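Local coordinates for inositol 2-dehydrogenase/D-chiro-inositol 3-dehydrogenase (Lactobacillus casei, PDB 4MIY), which oxidises myo-inositol and D-chiro-inositol to their keto derivatives, passing hydride to NAD, at residues R15-R20 with F92-K97; V70-V73 with A78-A81; V120-V123 with R128-Q131. One frame throughout, in Å; residues are numbered along the deposited sequence.

Contact 1 (R15-R20 with F92-K97); sequences RAHIDR and FIFTEK. With NAD (nicotinamide-adenine-dinucleotide), chain E.
His17 and Glu96 meet within the Rossmann fold, where helix 12-24 faces the C-terminal end of strand 92-95, with Glu96 lying against the nicotinamide riboside of NAD. The Glu96 side chain runs between the cofactor and this helix. Its CB packs on the ribose, 3.7 Å from NAD O4D, and CG passes the edge of the imidazole, nearly in its plane. At CD the chain comes level with the nicotinamide ring, 3.7 Å from NAD C2N, and the carboxylate then splits its two oxygens. Glu96 OE1 turns back to the chain and receives the Lys97 N-H from outside the carboxylate plane; it also lies 2.9 Å from NAD O7N. OE2 reaches across to the helix and accepts the N-H of His17 NE2 on its anti lone pair; this bond, NE2 to OE2, is 2.8 Å long, with a 162° angle at the hydrogen. Imidazole and carboxylate are almost coplanar, and a bend at chi2 (-58°) brings the carboxylate round to the ring.

On the far nitrogen of the imidazole, Arg20 NE donates to His17 ND1 at 3.1 Å, so both ring nitrogens are held and the flip of the ring is fixed. Phe94 adds an offset edge-to-face contact, its edge toward the His17 face with the planes at 82°. An alanine at Glu96 removes the acceptor of His17 NE2, and the imidazole, left with Arg20 as its polar partner in this contact, would probably be freer to turn. Next along the chain, the Lys97 carbonyl meets the ribose directly: NAD O3D donates to Lys97 O at 3.0 Å.

Contact 2 (V70-V73 with A78-A81); sequences VFVV and AHEA. With NAD (nicotinamide-adenine-dinucleotide), chain E.
The imidazole of His79 carries the Val72 carbonyl over one face, Val72 O standing 4.1 Å from His79 NE2. Beside this, the Val72 methyl CG1 touches ring carbon CD2 of His79 at 3.9 Å, and the nicotinamide ribose of the cofactor approaches obliquely, with NAD O3D 3.1 Å from His79 CE1. Both ring nitrogens are engaged by backbone carbonyls: ND1 pairs with Pro98 O and NE2 with Ser74 O, which ties the ring to the loops following two neighbouring strands and fixes its rotation. The His79 side chain leaves the helix with CG beside its backbone N (chi1 -68°), a setting that carries the ring back over the end of strand 69-72. The Val72 and His79 side chains run antiparallel where they pass, and the side chain of Thr95 packs against both.

The neighbours of this pair meet NAD at two separate places. Val73 O lies 3.4 Å from NAD C5D, and its CG1 methyl rests 3.9 Å from O4D of the same ribose. Farther along the cofactor, Ala78 CB sits 3.8 Å from the adenine amino nitrogen N6A. The contact thus joins the first strand and the helix of the beta-alpha-beta unit 69-72, 79-86 and 92-95, and its placing of dinucleotide contacts at the C-terminal end of a parallel strand is characteristic of the Rossmann fold.

Contact 3 (V120-V123 with R128-Q131); sequences VIQV and RYDQ
The amide nitrogen of Gln122 comes up to the phenol oxygen of Tyr129, with Gln122 NE2 3.3 Å from Tyr129 OH. The angle is too poor for a hydrogen bond, so this is polar packing. The amide and the ring are turned only 11° from parallel, yet NE2 approaches the ring obliquely, 4.0 Å from Tyr129 CZ. Behind it the amide carbon, Gln122 CD, is 4.1 Å from Tyr129 OH. Gln122 spans the gap because its chain is fully stretched, with CG trans to the backbone N (chi1 -179°) and the next bond extended as well.

The hydroxyl of Tyr129 finds its hydrogen bond in Glu288 OE1, and its ring forms a cation-pi contact with Arg134. Thr284 and Glu285 also pack on this tyrosine, while Phe289 and Pro299 touch Gln122. One shell farther out, Gln280 secures the backbone around the tyrosine: its NE2 bonds Tyr129 O and its OE1 bonds Gln131 N.

Gln122 belongs to strand 121-123, one of the two outermost strands within this chain of the parallel Rossmann sheet, bonded through its backbone to strand 92-95. Tyr129 lies in the link from that strand to helix 131-141, its side chain about 10 Å from the bound NAD. The contact is plain structural packing: it joins an edge strand of the nucleotide-binding fold to the connection that leads away from it, and helix 279-294 packs against both side chains.

All three contacts gather at the parallel sheet of the Rossmann domain, where strands 69-72, 92-95 and 121-123 lie side by side in that order. Contact 2 is nested within the chain loop closed by contact 1, and contact 3 follows both. The centres of contacts 1 and 2 are about 10 Å apart, and their strands pair through the backbones of Phe94, Val70 and Val72; contact 3, about 11 Å from contact 1 centre to centre, joins it through Ile93. Contacts 2 and 3 do not touch, their nearest atoms being about 7 Å apart. Contacts 1 and 2 both contribute residues to the NAD pocket; contact 3 lies at one edge of the sheet, before helix 131-141.

Contact 1 (R15-R20 with F92-K97)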
loop_
_atom_site.group_PDB
_atom_site.type_symbol
_atom_site.label_atom_id
_atom_site.label_comp_id
_atom_site.label_asym_id
_atom_site.label_seq_id
_atom_site.Cartn_x
_atom_site.Cartn_y
_atom_site.Cartn_z
ATOM N N ARG A 15 -16.235 -33.870 2.523
ATOM C CA ARG A 15 -16.553 -33.575 3.884
ATOM C C ARG A 15 -16.652 -32.080 4.137
ATOM O O ARG A 15 -17.401 -31.641 4.963
ATOM C CB ARG A 15 -15.500 -34.147 4.812
ATOM C CG ARG A 15 -15.553 -35.648 4.995
ATOM C CD ARG A 15 -14.251 -36.172 5.679
ATOM N NE ARG A 15 -14.143 -35.789 7.056
ATOM C CZ ARG A 15 -14.687 -36.451 8.061
ATOM N NH1 ARG A 15 -15.376 -37.544 7.848
ATOM N NH2 ARG A 15 -14.537 -36.013 9.279
ATOM N N ALA A 16 -15.850 -31.327 3.423
ATOM C CA ALA A 16 -15.896 -29.888 3.557
ATOM C C ALA A 16 -17.194 -29.294 3.009
ATOM O O ALA A 16 -17.701 -28.382 3.553
ATOM C CB ALA A 16 -14.698 -29.267 2.896
ATOM N N HIS A 17 -17.703 -29.865 1.939
ATOM C CA HIS A 17 -19.027 -29.492 1.438
ATOM C C HIS A 17 -20.145 -29.914 2.395
ATOM O O HIS A 17 -21.078 -29.213 2.584
ATOM C CB HIS A 17 -19.274 -30.054 0.064
ATOM C CG HIS A 17 -18.637 -29.277 -1.031
ATOM N ND1 HIS A 17 -18.570 -27.912 -1.018
ATOM C CD2 HIS A 17 -18.071 -29.670 -2.183
ATOM C CE1 HIS A 17 -17.964 -27.500 -2.103
ATOM N NE2 HIS A 17 -17.664 -28.544 -2.838
ATOM N N ILE A 18 -20.013 -31.087 2.988
ATOM C CA ILE A 18 -20.950 -31.497 4.019
ATOM C C ILE A 18 -20.961 -30.555 5.191
ATOM O O ILE A 18 -21.982 -30.201 5.687
ATOM C CB ILE A 18 -20.667 -32.940 4.511
ATOM C CG1 ILE A 18 -20.953 -33.918 3.394
ATOM C CG2 ILE A 18 -21.410 -33.245 5.801
ATOM C CD1 ILE A 18 -20.569 -35.332 3.727
ATOM N N ASP A 19 -19.779 -30.172 5.632
ATOM C CA ASP A 19 -19.654 -29.189 6.674
ATOM C C ASP A 19 -20.356 -27.868 6.296
ATOM O O ASP A 19 -21.028 -27.273 7.086
ATOM C CB ASP A 19 -18.171 -28.941 6.963
ATOM C CG ASP A 19 -17.965 -28.017 8.099
ATOM O OD1 ASP A 19 -18.472 -28.311 9.157
ATOM O OD2 ASP A 19 -17.323 -26.990 7.918
ATOM N N ARG A 20 -20.158 -27.454 5.063
ATOM C CA ARG A 20 -20.811 -26.271 4.540
ATOM C C ARG A 20 -22.322 -26.386 4.624
ATOM O O ARG A 20 -22.969 -25.524 5.136
ATOM C CB ARG A 20 -20.353 -25.974 3.099
ATOM C CG ARG A 20 -19.099 -25.109 3.042
ATOM C CD ARG A 20 -18.636 -24.717 1.678
ATOM N NE ARG A 20 -17.856 -25.735 1.025
ATOM C CZ ARG A 20 -16.554 -25.907 1.169
ATOM N NH1 ARG A 20 -15.839 -25.133 1.942
ATOM N NH2 ARG A 20 -15.970 -26.848 0.506
ATOM N N PHE A 92 -31.031 -31.876 -9.351
ATOM C CA PHE A 92 -30.006 -30.887 -9.551
ATOM C C PHE A 92 -28.637 -31.496 -9.210
ATOM O O PHE A 92 -28.526 -32.346 -8.383
ATOM C CB PHE A 92 -30.309 -29.671 -8.669
ATOM C CG PHE A 92 -31.501 -28.874 -9.126
ATOM C CD1 PHE A 92 -31.362 -27.879 -10.041
ATOM C CD2 PHE A 92 -32.741 -29.117 -8.625
ATOM C CE1 PHE A 92 -32.441 -27.129 -10.427
ATOM C CE2 PHE A 92 -33.776 -28.391 -9.006
ATOM C CZ PHE A 92 -33.647 -27.401 -9.919
ATOM N N ILE A 93 -27.612 -31.012 -9.885
ATOM C CA ILE A 93 -26.289 -31.591 -9.802
ATOM C C ILE A 93 -25.216 -30.490 -9.624
ATOM O O ILE A 93 -25.075 -29.617 -10.456
ATOM C CB ILE A 93 -25.972 -32.342 -11.087
ATOM C CG1 ILE A 93 -26.990 -33.453 -11.338
ATOM C CG2 ILE A 93 -24.579 -32.908 -11.040
ATOM C CD1 ILE A 93 -27.052 -33.829 -12.772
ATOM N N PHE A 94 -24.515 -30.586 -8.505
ATOM C CA PHE A 94 -23.303 -29.827 -8.246
ATOM C C PHE A 94 -22.139 -30.793 -8.329
ATOM O O PHE A 94 -22.004 -31.649 -7.528
ATOM C CB PHE A 94 -23.342 -29.178 -6.862
ATOM C CG PHE A 94 -22.172 -28.260 -6.581
ATOM C CD1 PHE A 94 -20.998 -28.763 -6.102
ATOM C CD2 PHE A 94 -22.259 -26.914 -6.821
ATOM C CE1 PHE A 94 -19.945 -27.950 -5.853
ATOM C CE2 PHE A 94 -21.192 -26.099 -6.586
ATOM C CZ PHE A 94 -20.049 -26.612 -6.105
ATOM N N THR A 95 -21.329 -30.620 -9.344
ATOM C CA THR A 95 -20.122 -31.400 -9.453
ATOM C C THR A 95 -18.912 -30.526 -9.202
ATOM O O THR A 95 -18.820 -29.451 -9.716
ATOM C CB THR A 95 -20.007 -32.141 -10.797
ATOM O OG1 THR A 95 -18.862 -32.968 -10.790
ATOM C CG2 THR A 95 -19.938 -31.223 -11.910
ATOM N N GLU A 96 -18.025 -31.008 -8.367
ATOM C CA GLU A 96 -16.729 -30.393 -8.318
ATOM C C GLU A 96 -16.043 -30.454 -9.678
ATOM O O GLU A 96 -16.376 -31.256 -10.508
ATOM C CB GLU A 96 -15.862 -31.000 -7.225
ATOM C CG GLU A 96 -15.984 -30.308 -5.878
ATOM C CD GLU A 96 -15.624 -28.827 -5.940
ATOM O OE1 GLU A 96 -14.936 -28.425 -6.864
ATOM O OE2 GLU A 96 -16.046 -28.100 -5.074
ATOM N N LYS A 97 -15.078 -29.574 -9.874
ATOM C CA LYS A 97 -14.184 -29.662 -10.989
ATOM C C LYS A 97 -13.413 -30.957 -10.907
ATOM O O LYS A 97 -13.152 -31.416 -9.847
ATOM C CB LYS A 97 -13.194 -28.507 -10.965
ATOM C CG LYS A 97 -12.676 -28.247 -9.613
ATOM C CD LYS A 97 -11.201 -28.166 -9.518
ATOM C CE LYS A 97 -10.521 -29.332 -10.096
ATOM N NZ LYS A 97 -9.256 -29.548 -9.366
HETATM P PA NAD E . -10.198 -37.274 -1.906
HETATM O O1A NAD E . -9.395 -38.309 -2.527
HETATM O O2A NAD E . -10.006 -36.880 -0.589
HETATM O O5B NAD E . -11.714 -37.720 -1.793
HETATM C C5B NAD E . -12.430 -38.304 -2.803
HETATM C C4B NAD E . -13.404 -39.328 -2.205
HETATM O O4B NAD E . -14.072 -39.909 -3.292
HETATM C C3B NAD E . -12.746 -40.540 -1.560
HETATM O O3B NAD E . -13.313 -40.773 -0.337
HETATM C C2B NAD E . -12.963 -41.677 -2.521
HETATM O O2B NAD E . -13.056 -42.926 -1.880
HETATM C C1B NAD E . -14.271 -41.320 -3.116
HETATM N N9A NAD E . -14.535 -41.893 -4.417
HETATM C C8A NAD E . -13.719 -42.082 -5.406
HETATM N N7A NAD E . -14.330 -42.549 -6.487
HETATM C C5A NAD E . -15.607 -42.663 -6.174
HETATM C C6A NAD E . -16.828 -43.118 -6.809
HETATM N N6A NAD E . -16.882 -43.534 -8.049
HETATM N N1A NAD E . -17.934 -43.023 -6.109
HETATM C C2A NAD E . -17.974 -42.617 -4.894
HETATM N N3A NAD E . -16.902 -42.226 -4.239
HETATM C C4A NAD E . -15.724 -42.224 -4.830
HETATM O O3 NAD E . -10.159 -36.102 -2.965
HETATM P PN NAD E . -10.748 -34.586 -2.778
HETATM O O1N NAD E . -9.635 -33.697 -2.471
HETATM O O2N NAD E . -11.712 -34.565 -1.741
HETATM O O5D NAD E . -11.192 -34.164 -4.174
HETATM C C5D NAD E . -12.451 -34.583 -4.641
HETATM C C4D NAD E . -12.885 -33.772 -5.819
HETATM O O4D NAD E . -12.984 -32.428 -5.383
HETATM C C3D NAD E . -11.887 -33.837 -6.925
HETATM O O3D NAD E . -12.584 -33.787 -8.131
HETATM C C2D NAD E . -11.106 -32.550 -6.674
HETATM O O2D NAD E . -10.579 -32.153 -7.881
HETATM C C1D NAD E . -12.191 -31.619 -6.211
HETATM N N1N NAD E . -11.661 -30.472 -5.474
HETATM C C2N NAD E . -11.935 -29.237 -5.886
HETATM C C3N NAD E . -11.433 -28.111 -5.266
HETATM C C7N NAD E . -11.783 -26.727 -5.760
HETATM O O7N NAD E . -12.764 -26.517 -6.400
HETATM N N7N NAD E . -10.987 -25.800 -5.411
HETATM C C4N NAD E . -10.659 -28.292 -4.133
HETATM C C5N NAD E . -10.412 -29.586 -3.735
HETATM C C6N NAD E . -10.916 -30.652 -4.432
#

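Contact 2 (V70-V73 with A78-A81)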
loop_
_atom_site.group_PDB
_atom_site.type_symbol
_atom_site.label_atom_id
_atom_site.label_comp_id
_atom_site.label_asym_id
_atom_site.label_seq_id
_atom_site.Cartn_x
_atom_site.Cartn_y
_atom_site.Cartn_z
ATOM N N VAL A 70 -27.717 -33.544 -5.789
ATOM C CA VAL A 70 -26.526 -34.302 -5.506
ATOM C C VAL A 70 -25.246 -33.486 -5.669
ATOM O O VAL A 70 -25.146 -32.699 -6.547
ATOM C CB VAL A 70 -26.462 -35.618 -6.326
ATOM C CG1 VAL A 70 -27.643 -36.484 -5.982
ATOM C CG2 VAL A 70 -26.447 -35.362 -7.774
ATOM N N PHE A 71 -24.317 -33.706 -4.768
ATOM C CA PHE A 71 -22.975 -33.167 -4.882
ATOM C C PHE A 71 -22.027 -34.280 -5.286
ATOM O O PHE A 71 -21.976 -35.270 -4.644
ATOM C CB PHE A 71 -22.524 -32.565 -3.555
ATOM C CG PHE A 71 -23.019 -31.174 -3.319
ATOM C CD1 PHE A 71 -24.341 -30.909 -3.271
ATOM C CD2 PHE A 71 -22.150 -30.152 -3.142
ATOM C CE1 PHE A 71 -24.774 -29.652 -3.042
ATOM C CE2 PHE A 71 -22.598 -28.916 -2.957
ATOM C CZ PHE A 71 -23.898 -28.669 -2.887
ATOM N N VAL A 72 -21.326 -34.101 -6.381
ATOM C CA VAL A 72 -20.383 -35.109 -6.844
ATOM C C VAL A 72 -18.982 -34.666 -6.516
ATOM O O VAL A 72 -18.484 -33.741 -7.094
ATOM C CB VAL A 72 -20.465 -35.328 -8.305
ATOM C CG1 VAL A 72 -19.600 -36.482 -8.704
ATOM C CG2 VAL A 72 -21.888 -35.502 -8.771
ATOM N N VAL A 73 -18.389 -35.340 -5.565
ATOM C CA VAL A 73 -17.113 -34.951 -5.009
ATOM C C VAL A 73 -16.122 -36.111 -4.913
ATOM O O VAL A 73 -15.352 -36.185 -4.018
ATOM C CB VAL A 73 -17.285 -34.288 -3.626
ATOM C CG1 VAL A 73 -16.161 -33.300 -3.364
ATOM C CG2 VAL A 73 -18.620 -33.566 -3.514
ATOM N N ALA A 78 -13.938 -39.961 -12.036
ATOM C CA ALA A 78 -15.175 -40.626 -11.739
ATOM C C ALA A 78 -16.402 -39.727 -11.895
ATOM O O ALA A 78 -17.505 -40.163 -11.663
ATOM C CB ALA A 78 -15.129 -41.137 -10.372
ATOM N N HIS A 79 -16.196 -38.476 -12.267
ATOM C CA HIS A 79 -17.302 -37.560 -12.313
ATOM C C HIS A 79 -18.206 -37.829 -13.462
ATOM O O HIS A 79 -19.401 -37.813 -13.300
ATOM C CB HIS A 79 -16.829 -36.113 -12.379
ATOM C CG HIS A 79 -16.165 -35.632 -11.136
ATOM N ND1 HIS A 79 -15.665 -34.354 -11.018
ATOM C CD2 HIS A 79 -15.921 -36.236 -9.959
ATOM C CE1 HIS A 79 -15.145 -34.210 -9.821
ATOM N NE2 HIS A 79 -15.268 -35.337 -9.166
ATOM N N GLU A 80 -17.618 -38.082 -14.617
ATOM C CA GLU A 80 -18.331 -38.150 -15.845
ATOM C C GLU A 80 -19.480 -39.135 -15.821
ATOM O O GLU A 80 -20.551 -38.834 -16.261
ATOM C CB GLU A 80 -17.394 -38.543 -16.976
ATOM C CG GLU A 80 -18.039 -38.613 -18.312
ATOM C CD GLU A 80 -17.252 -39.498 -19.242
ATOM O OE1 GLU A 80 -16.065 -39.734 -18.926
ATOM O OE2 GLU A 80 -17.807 -39.948 -20.254
ATOM N N ALA A 81 -19.205 -40.317 -15.314
ATOM C CA ALA A 81 -20.169 -41.390 -15.370
ATOM C C ALA A 81 -21.252 -41.127 -14.384
ATOM O O ALA A 81 -22.397 -41.380 -14.631
ATOM C CB ALA A 81 -19.511 -42.678 -15.047
HETATM P PA NAD E . -10.198 -37.274 -1.906
HETATM O O1A NAD E . -9.395 -38.309 -2.527
HETATM O O2A NAD E . -10.006 -36.880 -0.589
HETATM O O5B NAD E . -11.714 -37.720 -1.793
HETATM C C5B NAD E . -12.430 -38.304 -2.803
HETATM C C4B NAD E . -13.404 -39.328 -2.205
HETATM O O4B NAD E . -14.072 -39.909 -3.292
HETATM C C3B NAD E . -12.746 -40.540 -1.560
HETATM O O3B NAD E . -13.313 -40.773 -0.337
HETATM C C2B NAD E . -12.963 -41.677 -2.521
HETATM O O2B NAD E . -13.056 -42.926 -1.880
HETATM C C1B NAD E . -14.271 -41.320 -3.116
HETATM N N9A NAD E . -14.535 -41.893 -4.417
HETATM C C8A NAD E . -13.719 -42.082 -5.406
HETATM N N7A NAD E . -14.330 -42.549 -6.487
HETATM C C5A NAD E . -15.607 -42.663 -6.174
HETATM C C6A NAD E . -16.828 -43.118 -6.809
HETATM N N6A NAD E . -16.882 -43.534 -8.049
HETATM N N1A NAD E . -17.934 -43.023 -6.109
HETATM C C2A NAD E . -17.974 -42.617 -4.894
HETATM N N3A NAD E . -16.902 -42.226 -4.239
HETATM C C4A NAD E . -15.724 -42.224 -4.830
HETATM O O3 NAD E . -10.159 -36.102 -2.965
HETATM P PN NAD E . -10.748 -34.586 -2.778
HETATM O O1N NAD E . -9.635 -33.697 -2.471
HETATM O O2N NAD E . -11.712 -34.565 -1.741
HETATM O O5D NAD E . -11.192 -34.164 -4.174
HETATM C C5D NAD E . -12.451 -34.583 -4.641
HETATM C C4D NAD E . -12.885 -33.772 -5.819
HETATM O O4D NAD E . -12.984 -32.428 -5.383
HETATM C C3D NAD E . -11.887 -33.837 -6.925
HETATM O O3D NAD E . -12.584 -33.787 -8.131
HETATM C C2D NAD E . -11.106 -32.550 -6.674
HETATM O O2D NAD E . -10.579 -32.153 -7.881
HETATM C C1D NAD E . -12.191 -31.619 -6.211
HETATM N N1N NAD E . -11.661 -30.472 -5.474
HETATM C C2N NAD E . -11.935 -29.237 -5.886
HETATM C C3N NAD E . -11.433 -28.111 -5.266
HETATM C C7N NAD E . -11.783 -26.727 -5.760
HETATM O O7N NAD E . -12.764 -26.517 -6.400
HETATM N N7N NAD E . -10.987 -25.800 -5.411
HETATM C C4N NAD E . -10.659 -28.292 -4.133
HETATM C C5N NAD E . -10.412 -29.586 -3.735
HETATM C C6N NAD E . -10.916 -30.652 -4.432
#

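Contact 3 (V120-V123 with R128-Q131)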
loop_
_atom_site.group_PDB
_atom_site.type_symbol
_atom_site.label_atom_id
_atom_site.label_comp_id
_atom_site.label_asym_id
_atom_site.label_seq_id
_atom_site.Cartn_x
_atom_site.Cartn_y
_atom_site.Cartn_z
ATOM N N VAL A 120 -29.461 -28.358 -15.090
ATOM C CA VAL A 120 -29.373 -28.808 -13.722
ATOM C C VAL A 120 -27.959 -28.851 -13.168
ATOM O O VAL A 120 -27.788 -29.030 -12.017
ATOM C CB VAL A 120 -30.015 -30.195 -13.513
ATOM C CG1 VAL A 120 -31.508 -30.090 -13.585
ATOM C CG2 VAL A 120 -29.546 -31.150 -14.539
ATOM N N ILE A 121 -26.971 -28.689 -14.022
ATOM C CA ILE A 121 -25.598 -28.838 -13.566
ATOM C C ILE A 121 -24.899 -27.503 -13.267
ATOM O O ILE A 121 -24.911 -26.604 -14.066
ATOM C CB ILE A 121 -24.749 -29.554 -14.583
ATOM C CG1 ILE A 121 -25.212 -31.001 -14.757
ATOM C CG2 ILE A 121 -23.287 -29.528 -14.146
ATOM C CD1 ILE A 121 -24.775 -31.594 -16.055
ATOM N N GLN A 122 -24.303 -27.461 -12.083
ATOM C CA GLN A 122 -23.329 -26.447 -11.728
ATOM C C GLN A 122 -21.975 -27.097 -11.443
ATOM O O GLN A 122 -21.895 -28.089 -10.786
ATOM C CB GLN A 122 -23.802 -25.635 -10.516
ATOM C CG GLN A 122 -22.838 -24.527 -10.112
ATOM C CD GLN A 122 -23.440 -23.557 -9.153
ATOM O OE1 GLN A 122 -24.627 -23.439 -9.051
ATOM N NE2 GLN A 122 -22.607 -22.875 -8.439
ATOM N N VAL A 123 -20.924 -26.500 -11.973
ATOM C CA VAL A 123 -19.576 -27.008 -11.787
ATOM C C VAL A 123 -18.807 -26.140 -10.794
ATOM O O VAL A 123 -18.896 -24.957 -10.853
ATOM C CB VAL A 123 -18.833 -27.038 -13.096
ATOM C CG1 VAL A 123 -17.470 -27.564 -12.899
ATOM C CG2 VAL A 123 -19.580 -27.899 -14.061
ATOM N N ARG A 128 -15.090 -17.500 -9.381
ATOM C CA ARG A 128 -16.028 -16.531 -9.881
ATOM C C ARG A 128 -16.797 -15.915 -8.725
ATOM O O ARG A 128 -17.370 -14.880 -8.872
ATOM C CB ARG A 128 -17.002 -17.173 -10.869
ATOM C CG ARG A 128 -16.388 -17.694 -12.112
ATOM C CD ARG A 128 -17.457 -18.024 -13.132
ATOM N NE ARG A 128 -16.965 -18.809 -14.257
ATOM C CZ ARG A 128 -17.624 -18.966 -15.386
ATOM N NH1 ARG A 128 -18.788 -18.398 -15.556
ATOM N NH2 ARG A 128 -17.103 -19.686 -16.346
ATOM N N TYR A 129 -16.754 -16.568 -7.581
ATOM C CA TYR A 129 -17.510 -16.137 -6.421
ATOM C C TYR A 129 -16.676 -15.376 -5.392
ATOM O O TYR A 129 -17.179 -14.875 -4.432
ATOM C CB TYR A 129 -18.174 -17.335 -5.774
ATOM C CG TYR A 129 -19.270 -17.969 -6.615
ATOM C CD1 TYR A 129 -20.548 -17.524 -6.550
ATOM C CD2 TYR A 129 -18.995 -19.000 -7.455
ATOM C CE1 TYR A 129 -21.517 -18.074 -7.310
ATOM C CE2 TYR A 129 -19.957 -19.572 -8.208
ATOM C CZ TYR A 129 -21.221 -19.118 -8.136
ATOM O OH TYR A 129 -22.221 -19.671 -8.873
ATOM N N ASP A 130 -15.390 -15.335 -5.618
ATOM C CA ASP A 130 -14.521 -14.611 -4.733
ATOM C C ASP A 130 -14.798 -13.130 -4.841
ATOM O O ASP A 130 -14.883 -12.598 -5.899
ATOM C CB ASP A 130 -13.076 -14.895 -5.070
ATOM C CG ASP A 130 -12.118 -14.118 -4.207
ATOM O OD1 ASP A 130 -11.961 -14.503 -3.064
ATOM O OD2 ASP A 130 -11.551 -13.148 -4.711
ATOM N N GLN A 131 -14.963 -12.493 -3.701
ATOM C CA GLN A 131 -15.372 -11.105 -3.672
ATOM C C GLN A 131 -14.451 -10.171 -4.434
ATOM O O GLN A 131 -14.913 -9.318 -5.127
ATOM C CB GLN A 131 -15.602 -10.637 -2.240
ATOM C CG GLN A 131 -16.852 -11.256 -1.677
ATOM C CD GLN A 131 -17.228 -10.837 -0.280
ATOM O OE1 GLN A 131 -16.867 -9.781 0.182
ATOM N NE2 GLN A 131 -18.019 -11.654 0.366
#